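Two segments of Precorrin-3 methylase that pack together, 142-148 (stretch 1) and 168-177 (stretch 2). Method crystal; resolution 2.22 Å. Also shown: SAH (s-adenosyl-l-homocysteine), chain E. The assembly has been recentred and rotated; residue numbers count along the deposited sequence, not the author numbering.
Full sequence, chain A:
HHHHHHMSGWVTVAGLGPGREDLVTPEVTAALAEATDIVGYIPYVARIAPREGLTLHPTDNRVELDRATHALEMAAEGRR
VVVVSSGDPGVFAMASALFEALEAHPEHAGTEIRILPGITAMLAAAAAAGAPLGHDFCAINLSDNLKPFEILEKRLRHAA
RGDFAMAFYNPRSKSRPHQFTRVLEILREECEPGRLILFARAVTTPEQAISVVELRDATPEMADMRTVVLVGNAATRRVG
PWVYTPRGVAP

Stretch 1, residues 142-148: LSDNLKP
Stretch 2 168-177: FYNPRSKSRP

Where a strand gives way to a loop, the last carbonyls often point outward unpaired, and a neighbouring segment can secure itself by supplying donors to them. Residues 142-148 and 168-177 of Precorrin-3 methylase illustrate the principle. The shortest polar contact runs from Ser143 OG to Asn170 O, a hydrogen bond of 2.6 Å donated by the hydroxyl; the second, from Leu142 N to Tyr169 O, spans 2.8 Å and is nearly straight at 171°. Consecutive donors on one segment thus meet consecutive carbonyls on the other. Ser143 N also lies 3.2 Å from Asn170 O, but its angle is too poor for a hydrogen bond, and the side chain does the work instead.

The backbone accompanying these bonds is as follows. Strand residues Phe168 and Tyr169 are extended (phi/psi -105/119 and -98/136), after which Asn170 adopts a left-handed 64/65 and the chain turns into a loop. Stretch 1 has no regular structure: Leu142 lies at -98/1 and Ser143 at -120/34. In register, the CA of Leu142 is 5.2 Å from the CA of Pro171, and the CA of Ser143 is 5.1 Å from that of Ser173. Ser143, with chi1 m, points toward stretch 2, and its small side chain fits closely: Ser143 OG is 3.6 Å from Ser173 CB.

Asn170 also serves the ligand. Asn170 N donates to O2' of S-adenosyl-L-homocysteine at 3.2 Å, while Asn170 OD1 lies 2.9 Å from the ligand's O3'. Asn170 therefore offers its backbone carbonyl to stretch 1 and its backbone NH to the ligand.

Beyond the polar centre, the buried Leu142 (m, t) points toward stretch 2 and covers apolar surface. Leu142 CD2 reaches Phe168 CD1 at 3.6 Å, and Leu142 CD1 sits 4.2 Å from the Phe168 ring centroid in an off-centre CH-pi contact, 30° from the normal. The same Leu142 CD1 is 4.5 Å from Pro171 CB. A branched aliphatic side chain suits this site, touching ring and proline together.

Farther out, Asn145 (chi1 m) starts sideways but brings its amide nearer: Asn145 OD1 is 3.3 Å from Arg176 CG and lies over one face of the guanidinium, and Asn145 ND2 is 3.3 Å from Ser175 OG. Ser173 (t) accepts a hydrogen bond within its own stretch, from Arg176 N to Ser173 OG at 2.9 Å. On the other segment, Leu146 N donates to Asp144 OD1 at 3.0 Å, with Asp144 (t) directed away from the contact. Altogether 484 Å² is buried, both sides summed.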

# COMPACT_ATOMS: atom_id res chain seq x y z
N LEU A 142 -9.31 7.58 -10.15
CA LEU A 142 -9.73 8.58 -11.15
C LEU A 142 -10.84 8.11 -12.10
O LEU A 142 -11.21 8.85 -13.01
CB LEU A 142 -8.54 9.05 -12.01
CG LEU A 142 -7.27 9.61 -11.38
CD1 LEU A 142 -6.47 10.27 -12.47
CD2 LEU A 142 -7.51 10.59 -10.25
N SER A 143 -11.32 6.88 -11.92
CA SER A 143 -12.45 6.39 -12.72
C SER A 143 -13.63 6.02 -11.85
O SER A 143 -14.36 5.08 -12.16
CB SER A 143 -12.06 5.18 -13.57
OG SER A 143 -11.06 5.53 -14.51
N ASP A 144 -13.85 6.75 -10.76
CA ASP A 144 -15.08 6.50 -10.04
C ASP A 144 -16.24 7.32 -10.60
O ASP A 144 -16.36 8.54 -10.38
CB ASP A 144 -14.94 6.66 -8.53
CG ASP A 144 -16.07 5.95 -7.78
OD1 ASP A 144 -16.90 5.30 -8.44
OD2 ASP A 144 -16.13 6.04 -6.54
N ASN A 145 -17.10 6.61 -11.34
CA ASN A 145 -18.33 7.17 -11.90
C ASN A 145 -19.45 7.28 -10.85
O ASN A 145 -20.43 8.00 -11.06
CB ASN A 145 -18.77 6.35 -13.12
CG ASN A 145 -17.64 6.21 -14.17
OD1 ASN A 145 -16.91 7.17 -14.47
ND2 ASN A 145 -17.51 5.01 -14.73
N LEU A 146 -19.29 6.60 -9.70
CA LEU A 146 -20.22 6.69 -8.56
C LEU A 146 -20.07 8.00 -7.74
O LEU A 146 -20.96 8.34 -6.95
CB LEU A 146 -20.08 5.48 -7.62
CG LEU A 146 -20.46 4.04 -8.05
CD1 LEU A 146 -20.18 3.04 -6.91
CD2 LEU A 146 -21.91 3.95 -8.51
N LYS A 147 -18.95 8.70 -7.91
CA LYS A 147 -18.76 10.04 -7.35
C LYS A 147 -19.08 11.13 -8.40
O LYS A 147 -18.90 10.92 -9.61
CB LYS A 147 -17.32 10.22 -6.86
CG LYS A 147 -16.84 9.19 -5.83
CD LYS A 147 -15.67 9.71 -4.97
CE LYS A 147 -14.30 9.66 -5.71
NZ LYS A 147 -14.15 10.67 -6.80
N PRO A 148 -19.58 12.30 -7.94
CA PRO A 148 -19.61 13.41 -8.89
C PRO A 148 -18.19 13.97 -9.00
O PRO A 148 -17.46 13.99 -8.01
CB PRO A 148 -20.56 14.42 -8.23
CG PRO A 148 -20.52 14.10 -6.75
CD PRO A 148 -20.13 12.65 -6.61
N PHE A 168 -2.44 7.51 -8.81
CA PHE A 168 -3.73 7.45 -9.50
C PHE A 168 -4.07 6.06 -10.00
O PHE A 168 -3.34 5.50 -10.80
CB PHE A 168 -3.77 8.45 -10.67
CG PHE A 168 -3.56 9.89 -10.25
CD1 PHE A 168 -4.15 10.38 -9.08
CD2 PHE A 168 -2.79 10.75 -11.03
CE1 PHE A 168 -3.96 11.70 -8.68
CE2 PHE A 168 -2.60 12.10 -10.65
CZ PHE A 168 -3.18 12.56 -9.47
N TYR A 169 -5.18 5.51 -9.50
CA TYR A 169 -5.71 4.25 -9.98
C TYR A 169 -6.82 4.53 -11.00
O TYR A 169 -7.66 5.41 -10.79
CB TYR A 169 -6.23 3.39 -8.81
CG TYR A 169 -5.16 2.71 -7.95
CD1 TYR A 169 -5.01 1.32 -7.96
CD2 TYR A 169 -4.32 3.45 -7.12
CE1 TYR A 169 -4.03 0.69 -7.17
CE2 TYR A 169 -3.35 2.84 -6.33
CZ TYR A 169 -3.20 1.45 -6.35
OH TYR A 169 -2.22 0.85 -5.55
N ASN A 170 -6.80 3.79 -12.10
CA ASN A 170 -7.83 3.91 -13.13
C ASN A 170 -7.77 5.29 -13.77
O ASN A 170 -8.70 6.08 -13.63
CB ASN A 170 -9.22 3.66 -12.52
CG ASN A 170 -9.32 2.33 -11.86
OD1 ASN A 170 -9.13 1.31 -12.49
ND2 ASN A 170 -9.60 2.32 -10.57
N PRO A 171 -6.67 5.61 -14.46
CA PRO A 171 -6.52 6.99 -14.90
C PRO A 171 -7.43 7.32 -16.09
O PRO A 171 -8.09 8.36 -16.08
CB PRO A 171 -5.02 7.09 -15.25
CG PRO A 171 -4.43 5.71 -15.05
CD PRO A 171 -5.59 4.75 -14.98
N ARG A 172 -7.50 6.42 -17.07
CA ARG A 172 -8.33 6.62 -18.26
C ARG A 172 -9.70 5.95 -18.18
O ARG A 172 -9.83 4.77 -18.48
CB ARG A 172 -7.61 6.14 -19.53
CG ARG A 172 -6.21 6.69 -19.74
CD ARG A 172 -6.11 8.22 -19.83
NE ARG A 172 -7.07 8.86 -20.73
CZ ARG A 172 -7.12 8.71 -22.05
NH1 ARG A 172 -6.27 7.89 -22.69
NH2 ARG A 172 -8.04 9.36 -22.75
N SER A 173 -10.72 6.73 -17.80
CA SER A 173 -12.10 6.26 -17.78
C SER A 173 -12.62 6.02 -19.21
O SER A 173 -12.43 6.86 -20.11
CB SER A 173 -12.99 7.25 -17.02
OG SER A 173 -14.34 6.80 -16.90
N LYS A 174 -13.25 4.87 -19.40
CA LYS A 174 -13.81 4.48 -20.69
C LYS A 174 -15.01 5.36 -20.99
O LYS A 174 -15.19 5.79 -22.12
CB LYS A 174 -14.22 3.01 -20.64
CG LYS A 174 -14.68 2.40 -21.97
CD LYS A 174 -15.98 1.59 -21.77
CE LYS A 174 -15.98 0.30 -22.58
NZ LYS A 174 -15.15 -0.75 -21.91
N SER A 175 -15.81 5.64 -19.96
CA SER A 175 -17.05 6.43 -20.08
C SER A 175 -16.91 7.89 -19.61
O SER A 175 -17.86 8.67 -19.75
CB SER A 175 -18.17 5.75 -19.29
OG SER A 175 -17.83 5.64 -17.92
N ARG A 176 -15.77 8.25 -19.03
CA ARG A 176 -15.41 9.66 -18.81
C ARG A 176 -14.08 9.94 -19.50
O ARG A 176 -13.08 10.23 -18.83
CB ARG A 176 -15.29 9.99 -17.32
CG ARG A 176 -16.53 9.81 -16.49
CD ARG A 176 -17.24 11.12 -16.21
NE ARG A 176 -17.98 11.06 -14.94
CZ ARG A 176 -19.08 10.33 -14.74
NH1 ARG A 176 -19.57 9.58 -15.74
NH2 ARG A 176 -19.67 10.34 -13.54
N PRO A 177 -14.05 9.86 -20.85
CA PRO A 177 -12.79 9.94 -21.59
C PRO A 177 -11.95 11.21 -21.34
O PRO A 177 -10.72 11.14 -21.40
CB PRO A 177 -13.24 9.88 -23.06
CG PRO A 177 -14.67 10.33 -23.03
CD PRO A 177 -15.22 9.78 -21.75
N SAH E . -6.97 -3.71 -6.05
CA SAH E . -6.10 -3.14 -7.12
CB SAH E . -6.70 -1.83 -7.67
CG SAH E . -7.89 -2.11 -8.58
SD SAH E . -8.26 -0.77 -9.69
C SAH E . -4.79 -2.87 -6.46
O SAH E . -4.82 -2.96 -5.24
OXT SAH E . -3.74 -2.58 -7.05
C5' SAH E . -7.36 -1.23 -11.15
C4' SAH E . -6.31 -0.16 -11.51
O4' SAH E . -5.11 -0.41 -10.76
C3' SAH E . -5.85 -0.11 -12.98
O3' SAH E . -6.61 0.78 -13.80
C2' SAH E . -4.43 0.40 -12.88
O2' SAH E . -4.39 1.83 -12.70
C1' SAH E . -3.95 -0.21 -11.58
N9 SAH E . -3.22 -1.48 -11.81
C8 SAH E . -3.62 -2.72 -11.46
N7 SAH E . -2.67 -3.64 -11.82
C5 SAH E . -1.64 -2.98 -12.42
C6 SAH E . -0.32 -3.33 -13.04
N6 SAH E . 0.13 -4.60 -13.11
N1 SAH E . 0.43 -2.32 -13.55
C2 SAH E . 0.01 -1.04 -13.50
N3 SAH E . -1.17 -0.67 -12.96
C4 SAH E . -2.03 -1.57 -12.42